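Local coordinates for protein CDA peptide synthetase I (Streptomyces coelicolor, PDB 4JN5) that is a condensation domain of the nonribosomal peptide synthetase family, with the two-lobed fold of that family, at residues Pro321-Ala326 against Ala441-Val446; Asp162-Ala167 against Pro293-Tyr298; Leu49-Arg54 against Ala83-Ala88. All coordinates share one frame; numbering follows the deposited sequence.

Contact 1: residues Pro321-Ala326 against Ala441-Val446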
loop_
_atom_site.group_PDB
_atom_site.type_symbol
_atom_site.label_atom_id
_atom_site.label_comp_id
_atom_site.label_asym_id
_atom_site.label_seq_id
_atom_site.Cartn_x
_atom_site.Cartn_y
_atom_site.Cartn_z
ATOM N N PRO A 321 -20.619 24.357 2.506
ATOM C CA PRO A 321 -19.561 25.373 2.478
ATOM C C PRO A 321 -19.536 26.234 3.736
ATOM O O PRO A 321 -18.456 26.599 4.197
ATOM C CB PRO A 321 -19.936 26.235 1.267
ATOM C CG PRO A 321 -20.764 25.348 0.409
ATOM C CD PRO A 321 -21.527 24.471 1.353
ATOM N N GLY A 322 -20.709 26.543 4.282
ATOM C CA GLY A 322 -20.814 27.448 5.411
ATOM C C GLY A 322 -20.433 26.853 6.755
ATOM O O GLY A 322 -20.908 27.308 7.795
ATOM N N GLU A 323 -19.574 25.840 6.739
ATOM C CA GLU A 323 -19.119 25.221 7.979
ATOM C C GLU A 323 -17.598 25.246 8.080
ATOM O O GLU A 323 -16.900 25.251 7.067
ATOM C CB GLU A 323 -19.637 23.785 8.090
ATOM C CG GLU A 323 -18.957 22.801 7.155
ATOM C CD GLU A 323 -19.639 21.445 7.147
ATOM O OE1 GLU A 323 -19.079 20.500 6.552
ATOM O OE2 GLU A 323 -20.736 21.326 7.732
ATOM N N SER A 324 -17.091 25.267 9.307
ATOM C CA SER A 324 -15.653 25.297 9.542
ATOM C C SER A 324 -14.992 24.005 9.081
ATOM O O SER A 324 -15.666 23.000 8.853
ATOM C CB SER A 324 -15.361 25.521 11.026
ATOM O OG SER A 324 -15.761 24.401 11.798
ATOM N N PHE A 325 -13.671 24.034 8.943
ATOM C CA PHE A 325 -12.921 22.834 8.595
ATOM C C PHE A 325 -12.961 21.843 9.751
ATOM O O PHE A 325 -12.957 20.629 9.544
ATOM C CB PHE A 325 -11.476 23.181 8.232
ATOM C CG PHE A 325 -10.611 21.980 7.980
ATOM C CD1 PHE A 325 -10.881 21.126 6.923
ATOM C CD2 PHE A 325 -9.526 21.707 8.796
ATOM C CE1 PHE A 325 -10.089 20.017 6.688
ATOM C CE2 PHE A 325 -8.731 20.600 8.567
ATOM C CZ PHE A 325 -9.013 19.754 7.510
ATOM N N ALA A 326 -13.010 22.371 10.970
ATOM C CA ALA A 326 -13.101 21.546 12.169
ATOM C C ALA A 326 -14.369 20.701 12.160
ATOM O O ALA A 326 -14.369 19.561 12.622
ATOM C CB ALA A 326 -13.049 22.414 13.415
ATOM N N ALA A 441 -11.868 28.450 10.248
ATOM C CA ALA A 441 -12.287 29.134 9.028
ATOM C C ALA A 441 -13.366 28.364 8.271
ATOM O O ALA A 441 -13.408 27.133 8.302
ATOM C CB ALA A 441 -11.089 29.392 8.125
ATOM N N THR A 442 -14.235 29.100 7.587
ATOM C CA THR A 442 -15.298 28.499 6.790
ATOM C C THR A 442 -14.719 27.878 5.520
ATOM O O THR A 442 -13.800 28.430 4.916
ATOM C CB THR A 442 -16.372 29.540 6.421
ATOM O OG1 THR A 442 -16.870 30.159 7.612
ATOM C CG2 THR A 442 -17.523 28.886 5.689
ATOM N N VAL A 443 -15.256 26.728 5.125
ATOM C CA VAL A 443 -14.757 26.002 3.959
ATOM C C VAL A 443 -14.833 26.833 2.680
ATOM O O VAL A 443 -13.962 26.737 1.814
ATOM C CB VAL A 443 -15.520 24.677 3.750
ATOM C CG1 VAL A 443 -15.129 24.033 2.427
ATOM C CG2 VAL A 443 -15.261 23.727 4.906
ATOM N N ASP A 444 -15.873 27.654 2.568
ATOM C CA ASP A 444 -16.097 28.437 1.357
ATOM C C ASP A 444 -15.107 29.590 1.186
ATOM O O ASP A 444 -14.929 30.098 0.081
ATOM C CB ASP A 444 -17.538 28.964 1.307
ATOM C CG ASP A 444 -17.883 29.850 2.494
ATOM O OD1 ASP A 444 -16.975 30.517 3.035
ATOM O OD2 ASP A 444 -19.069 29.882 2.888
ATOM N N GLU A 445 -14.462 29.995 2.275
ATOM C CA GLU A 445 -13.603 31.176 2.243
ATOM C C GLU A 445 -12.119 30.840 2.120
ATOM O O GLU A 445 -11.316 31.691 1.741
ATOM C CB GLU A 445 -13.834 32.045 3.481
ATOM C CG GLU A 445 -13.171 31.515 4.742
ATOM C CD GLU A 445 -13.297 32.470 5.913
ATOM O OE1 GLU A 445 -14.248 33.281 5.921
ATOM O OE2 GLU A 445 -12.441 32.413 6.821
ATOM N N VAL A 446 -11.756 29.603 2.443
ATOM C CA VAL A 446 -10.355 29.193 2.397
ATOM C C VAL A 446 -9.784 29.305 0.984
ATOM O O VAL A 446 -10.380 28.821 0.020
ATOM C CB VAL A 446 -10.161 27.760 2.933
ATOM C CG1 VAL A 446 -8.705 27.343 2.813
ATOM C CG2 VAL A 446 -10.625 27.675 4.378
#
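The flat groups that meet here are peptide planes of the backbone, with Glu-323 and Ala-441 offering their carbonyls across the contact. Val-443 N donates to Glu-323 O at 2.9 Å, tilted 30° from the carbonyl plane. Phe-325 N reaches Ala-441 O at 3.2 Å, nearly along the C=O axis. The same Ala-441 O also receives a CA-H...O contact from Ser-324 CA. Ser-324 and Thr-442 thus form a single beta bridge. Asp-444 N is placed to donate to Pro-321 O, but the position of that oxygen is less sure. Beside it, Pro-321 CB packs on Asp-444 CB at 3.6 Å. The CG2 methyl of Val-443 lies close to Glu-323 O. The ring of Phe-325 turns away, with CG anti to its backbone N (chi1 175°), and packs on Val-270, Ala-273 and Leu-435. Ser-324 is the N-cap of helix 325-340, and its OG bonds to Arg-327 N. Ala-326 pairs through its backbone with Pro-439. All the hydrogen bonds across the contact are main chain to main chain. They place the Ala-441 carbonyl at the amino end of a helix, where the helix dipole would probably strengthen the bond.

Contact 2: residues Asp162-Ala167 against Pro293-Tyr298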
loop_
_atom_site.group_PDB
_atom_site.type_symbol
_atom_site.label_atom_id
_atom_site.label_comp_id
_atom_site.label_asym_id
_atom_site.label_seq_id
_atom_site.Cartn_x
_atom_site.Cartn_y
_atom_site.Cartn_z
ATOM N N ASP A 162 0.688 -6.716 0.700
ATOM C CA ASP A 162 -0.047 -5.466 0.878
ATOM C C ASP A 162 0.822 -4.425 1.585
ATOM O O ASP A 162 1.974 -4.696 1.926
ATOM C CB ASP A 162 -1.361 -5.689 1.638
ATOM C CG ASP A 162 -1.162 -6.350 2.994
ATOM O OD1 ASP A 162 -0.060 -6.240 3.569
ATOM O OD2 ASP A 162 -2.120 -6.978 3.489
ATOM N N GLY A 163 0.266 -3.236 1.798
ATOM C CA GLY A 163 1.004 -2.154 2.426
ATOM C C GLY A 163 1.634 -2.556 3.746
ATOM O O GLY A 163 2.830 -2.361 3.961
ATOM N N THR A 164 0.821 -3.122 4.630
ATOM C CA THR A 164 1.278 -3.555 5.945
ATOM C C THR A 164 2.454 -4.527 5.860
ATOM O O THR A 164 3.369 -4.483 6.684
ATOM C CB THR A 164 0.133 -4.219 6.733
ATOM O OG1 THR A 164 -0.881 -3.246 7.011
ATOM C CG2 THR A 164 0.645 -4.806 8.040
ATOM N N SER A 165 2.424 -5.401 4.860
ATOM C CA SER A 165 3.451 -6.426 4.705
ATOM C C SER A 165 4.773 -5.848 4.207
ATOM O O SER A 165 5.841 -6.384 4.496
ATOM C CB SER A 165 2.964 -7.529 3.766
ATOM O OG SER A 165 1.798 -8.146 4.283
ATOM N N MET A 166 4.696 -4.754 3.456
ATOM C CA MET A 166 5.898 -4.072 2.995
ATOM C C MET A 166 6.738 -3.624 4.185
ATOM O O MET A 166 7.951 -3.822 4.207
ATOM C CB MET A 166 5.536 -2.873 2.119
ATOM C CG MET A 166 4.990 -3.249 0.755
ATOM S SD MET A 166 4.539 -1.808 -0.229
ATOM C CE MET A 166 4.118 -2.588 -1.786
ATOM N N ALA A 167 6.083 -3.027 5.176
ATOM C CA ALA A 167 6.764 -2.591 6.388
ATOM C C ALA A 167 7.330 -3.782 7.154
ATOM O O ALA A 167 8.476 -3.753 7.603
ATOM C CB ALA A 167 5.823 -1.783 7.270
ATOM N N PRO A 293 -8.490 2.811 3.171
ATOM C CA PRO A 293 -8.011 1.441 3.378
ATOM C C PRO A 293 -8.106 1.014 4.839
ATOM O O PRO A 293 -7.951 1.838 5.739
ATOM C CB PRO A 293 -6.545 1.517 2.948
ATOM C CG PRO A 293 -6.166 2.943 3.155
ATOM C CD PRO A 293 -7.398 3.734 2.822
ATOM N N VAL A 294 -8.374 -0.268 5.060
ATOM C CA VAL A 294 -8.362 -0.842 6.398
ATOM C C VAL A 294 -7.440 -2.056 6.391
ATOM O O VAL A 294 -7.270 -2.701 5.355
ATOM C CB VAL A 294 -9.772 -1.246 6.861
ATOM C CG1 VAL A 294 -10.678 -0.023 6.926
ATOM C CG2 VAL A 294 -10.355 -2.297 5.932
ATOM N N THR A 295 -6.842 -2.362 7.538
ATOM C CA THR A 295 -5.803 -3.389 7.606
ATOM C C THR A 295 -6.258 -4.757 7.096
ATOM O O THR A 295 -5.540 -5.415 6.340
ATOM C CB THR A 295 -5.223 -3.531 9.034
ATOM O OG1 THR A 295 -4.205 -4.540 9.038
ATOM C CG2 THR A 295 -6.313 -3.910 10.029
ATOM N N GLY A 296 -7.449 -5.181 7.507
ATOM C CA GLY A 296 -7.955 -6.491 7.143
ATOM C C GLY A 296 -7.377 -7.583 8.025
ATOM O O GLY A 296 -7.582 -8.772 7.776
ATOM N N ARG A 297 -6.656 -7.176 9.064
ATOM C CA ARG A 297 -6.016 -8.120 9.972
ATOM C C ARG A 297 -6.637 -8.054 11.359
ATOM O O ARG A 297 -6.472 -7.071 12.080
ATOM C CB ARG A 297 -4.515 -7.843 10.049
ATOM C CG ARG A 297 -3.846 -7.821 8.690
ATOM C CD ARG A 297 -2.407 -7.354 8.768
ATOM N NE ARG A 297 -1.796 -7.316 7.444
ATOM C CZ ARG A 297 -1.334 -8.389 6.815
ATOM N NH1 ARG A 297 -1.414 -9.576 7.394
ATOM N NH2 ARG A 297 -0.795 -8.277 5.609
ATOM N N TYR A 298 -7.353 -9.110 11.725
ATOM C CA TYR A 298 -8.020 -9.170 13.017
ATOM C C TYR A 298 -7.485 -10.342 13.830
ATOM O O TYR A 298 -7.655 -11.499 13.450
ATOM C CB TYR A 298 -9.532 -9.296 12.827
ATOM C CG TYR A 298 -10.124 -8.219 11.947
ATOM C CD1 TYR A 298 -10.604 -7.035 12.490
ATOM C CD2 TYR A 298 -10.195 -8.382 10.570
ATOM C CE1 TYR A 298 -11.142 -6.046 11.688
ATOM C CE2 TYR A 298 -10.731 -7.399 9.760
ATOM C CZ TYR A 298 -11.204 -6.234 10.324
ATOM O OH TYR A 298 -11.741 -5.255 9.520
#
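Arg-297 brings NE and CD up against the CG2 methyl of Thr-164, the two side chains coming from opposite directions, with NE 3.6 Å from that CG2. Its chain is extended from CG to NE, and this carries the guanidinium to the first turn of helix 163-182. There NH2 meets the carboxylate of Asp-162 in a salt bridge. The two flat groups stand 89° apart. NH2 is 2.8 Å from Asp-162 OD2 and 3.0 Å from Asp-162 OD1. Both hydrogen bonds are weak, and only OD1 lies at the guanidinium edge in its plane. Ser-165 OG is also near NH2, but the angle is poor for a bond.

Asp-162 is the N-cap of the helix. Its CG sits between the backbone N and the carbonyl carbon (chi1 56°), which turns OD1 back to accept from Ser-165 N at 2.9 Å. OD2 also takes the backbone N-H of Val-309. The strongest partner of Arg-297 is the carbonyl of Thr-305, which takes NH1; Ala-302 O takes NH1 as well. Ser-165 OG bonds with Gly-307 N.

Asp-162 and Gly-163 are the last two residues of the HHxxxDG motif of condensation domains. The contact joins the end of that motif, in the N-terminal lobe, to the loop after strand 287-294, in the C-terminal lobe. Arg-297 and Asp-162 together join the motif to the far part of the same loop, before strand 311-318. One carboxylate thus serves the helix start, the arginine and the Val-309 N-H.

Contact 3: residues Leu49-Arg54 against Ala83-Ala88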
loop_
_atom_site.group_PDB
_atom_site.type_symbol
_atom_site.label_atom_id
_atom_site.label_comp_id
_atom_site.label_asym_id
_atom_site.label_seq_id
_atom_site.Cartn_x
_atom_site.Cartn_y
_atom_site.Cartn_z
ATOM N N LEU A 49 23.591 -7.753 2.241
ATOM C CA LEU A 49 22.177 -7.454 2.053
ATOM C C LEU A 49 21.501 -8.509 1.181
ATOM O O LEU A 49 20.365 -8.906 1.439
ATOM C CB LEU A 49 21.994 -6.063 1.447
ATOM C CG LEU A 49 20.565 -5.516 1.495
ATOM C CD1 LEU A 49 20.050 -5.499 2.927
ATOM C CD2 LEU A 49 20.491 -4.127 0.874
ATOM N N SER A 50 22.208 -8.959 0.148
ATOM C CA SER A 50 21.705 -10.017 -0.721
ATOM C C SER A 50 21.518 -11.304 0.071
ATOM O O SER A 50 20.597 -12.081 -0.183
ATOM C CB SER A 50 22.669 -10.252 -1.885
ATOM O OG SER A 50 22.303 -11.405 -2.622
ATOM N N ARG A 51 22.405 -11.521 1.037
ATOM C CA ARG A 51 22.354 -12.704 1.882
ATOM C C ARG A 51 21.183 -12.614 2.857
ATOM O O ARG A 51 20.458 -13.588 3.064
ATOM C CB ARG A 51 23.675 -12.859 2.635
ATOM C CG ARG A 51 23.848 -14.180 3.359
ATOM C CD ARG A 51 25.270 -14.704 3.186
ATOM N NE ARG A 51 26.261 -13.635 3.275
ATOM C CZ ARG A 51 26.857 -13.259 4.402
ATOM N NH1 ARG A 51 26.569 -13.870 5.544
ATOM N NH2 ARG A 51 27.744 -12.273 4.386
ATOM N N ALA A 52 20.997 -11.436 3.444
ATOM C CA ALA A 52 19.900 -11.205 4.380
ATOM C C ALA A 52 18.544 -11.304 3.690
ATOM O O ALA A 52 17.545 -11.659 4.315
ATOM C CB ALA A 52 20.053 -9.850 5.060
ATOM N N LEU A 53 18.515 -10.987 2.399
ATOM C CA LEU A 53 17.281 -11.046 1.625
ATOM C C LEU A 53 16.798 -12.483 1.473
ATOM O O LEU A 53 15.625 -12.779 1.698
ATOM C CB LEU A 53 17.467 -10.406 0.248
ATOM C CG LEU A 53 16.258 -10.462 -0.689
ATOM C CD1 LEU A 53 15.045 -9.796 -0.057
ATOM C CD2 LEU A 53 16.581 -9.826 -2.035
ATOM N N ARG A 54 17.709 -13.374 1.093
ATOM C CA ARG A 54 17.370 -14.781 0.916
ATOM C C ARG A 54 16.843 -15.385 2.215
ATOM O O ARG A 54 15.875 -16.146 2.207
ATOM C CB ARG A 54 18.580 -15.570 0.407
ATOM C CG ARG A 54 18.295 -17.042 0.138
ATOM C CD ARG A 54 19.465 -17.716 -0.566
ATOM N NE ARG A 54 19.755 -17.095 -1.855
ATOM C CZ ARG A 54 19.228 -17.486 -3.012
ATOM N NH1 ARG A 54 18.382 -18.505 -3.048
ATOM N NH2 ARG A 54 19.550 -16.858 -4.136
ATOM N N ALA A 83 16.178 -21.676 -3.020
ATOM C CA ALA A 83 17.400 -22.463 -2.918
ATOM C C ALA A 83 18.283 -21.939 -1.790
ATOM O O ALA A 83 18.192 -20.768 -1.418
ATOM C CB ALA A 83 18.157 -22.442 -4.237
ATOM N N PRO A 84 19.135 -22.810 -1.232
ATOM C CA PRO A 84 20.091 -22.389 -0.202
ATOM C C PRO A 84 21.061 -21.346 -0.746
ATOM O O PRO A 84 21.255 -21.262 -1.958
ATOM C CB PRO A 84 20.844 -23.683 0.122
ATOM C CG PRO A 84 19.906 -24.776 -0.264
ATOM C CD PRO A 84 19.181 -24.263 -1.469
ATOM N N GLU A 85 21.657 -20.557 0.142
ATOM C CA GLU A 85 22.654 -19.576 -0.265
ATOM C C GLU A 85 23.846 -20.286 -0.896
ATOM O O GLU A 85 24.310 -21.303 -0.383
ATOM C CB GLU A 85 23.108 -18.741 0.937
ATOM C CG GLU A 85 24.175 -17.699 0.615
ATOM C CD GLU A 85 23.637 -16.531 -0.195
ATOM O OE1 GLU A 85 22.513 -16.067 0.092
ATOM O OE2 GLU A 85 24.341 -16.073 -1.120
ATOM N N GLY A 86 24.329 -19.756 -2.015
ATOM C CA GLY A 86 25.489 -20.317 -2.684
ATOM C C GLY A 86 25.177 -21.508 -3.570
ATOM O O GLY A 86 26.052 -22.016 -4.271
ATOM N N SER A 87 23.926 -21.959 -3.538
ATOM C CA SER A 87 23.500 -23.091 -4.356
ATOM C C SER A 87 23.356 -22.692 -5.821
ATOM O O SER A 87 23.083 -21.533 -6.133
ATOM C CB SER A 87 22.176 -23.661 -3.835
ATOM O OG SER A 87 21.704 -24.705 -4.670
ATOM N N ALA A 88 23.541 -23.658 -6.715
ATOM C CA ALA A 88 23.393 -23.411 -8.145
ATOM C C ALA A 88 21.921 -23.418 -8.539
ATOM O O ALA A 88 21.566 -23.065 -9.666
ATOM C CB ALA A 88 24.167 -24.446 -8.950
HETATM O O HOH W 1 24.060 -13.588 -2.291
HETATM O O HOH W 2 21.045 -14.463 -2.257
HETATM O O HOH W 3 21.454 -16.056 2.585
HETATM O O HOH W 4 16.657 -19.771 -5.252
#
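Arg-54 supplies the one direct hydrogen bond, from NH1 to Ala-83 O at 2.8 Å. The donor lies 41° above the carbonyl plane. The chain of Arg-54 runs straight from the helix, then bends at chi3 (-60°), which swings the guanidinium over to Ala-83. Pro-84 O lies over one face of that group.

A long salt bridge, 3.5 Å from Arg-54 NE to Glu-85 OE1, puts that oxygen at the guanidinium edge, near its plane. The carboxylate plane is turned 81° from it.

Water does much of the rest. One water links Ser-50 OG to Glu-85 OE2. A second donates to Ser-50 O and Glu-85 OE1 and accepts from Arg-54 NE. A third donates to Arg-51 O and Glu-85 OE1, 2.7 Å from each. A fourth accepts from Arg-54 NH1 and Ala-83 N.

Apolar packing is light. Arg-51 CD lies 4.1 Å from Glu-85 CG, the two side chains crossing at about a right angle.

Pro-84 to Ser-87 form a type II beta turn, with Ser-87 N bonded to Pro-84 O.

This surface contact joins the loop to helix 46-58. The same helix packs Leu-49 and Leu-53 on strands 103-107 and 138-144 and on helix 163-182.

From the N terminus, contact 3 comes first. It closes a loop of 28 residues that holds strands 65-69 and 75-79. Contact 2 follows, closing 125 mostly helical residues between helix 163-182 and the end of strand 287-294. Contact 1 is last. It spans 114 residues and joins the start of helix 325-340 to the loop after helix 418-437, near the C terminus. The three lie in series, so none nests in or crosses another. Contact 3 lies within the N-terminal lobe and contact 1 within the C-terminal lobe, while contact 2 joins the two. Contact 2 is near the centre of the chain; contacts 1 and 3 are on opposite sides of it, their centres about 57 Å apart.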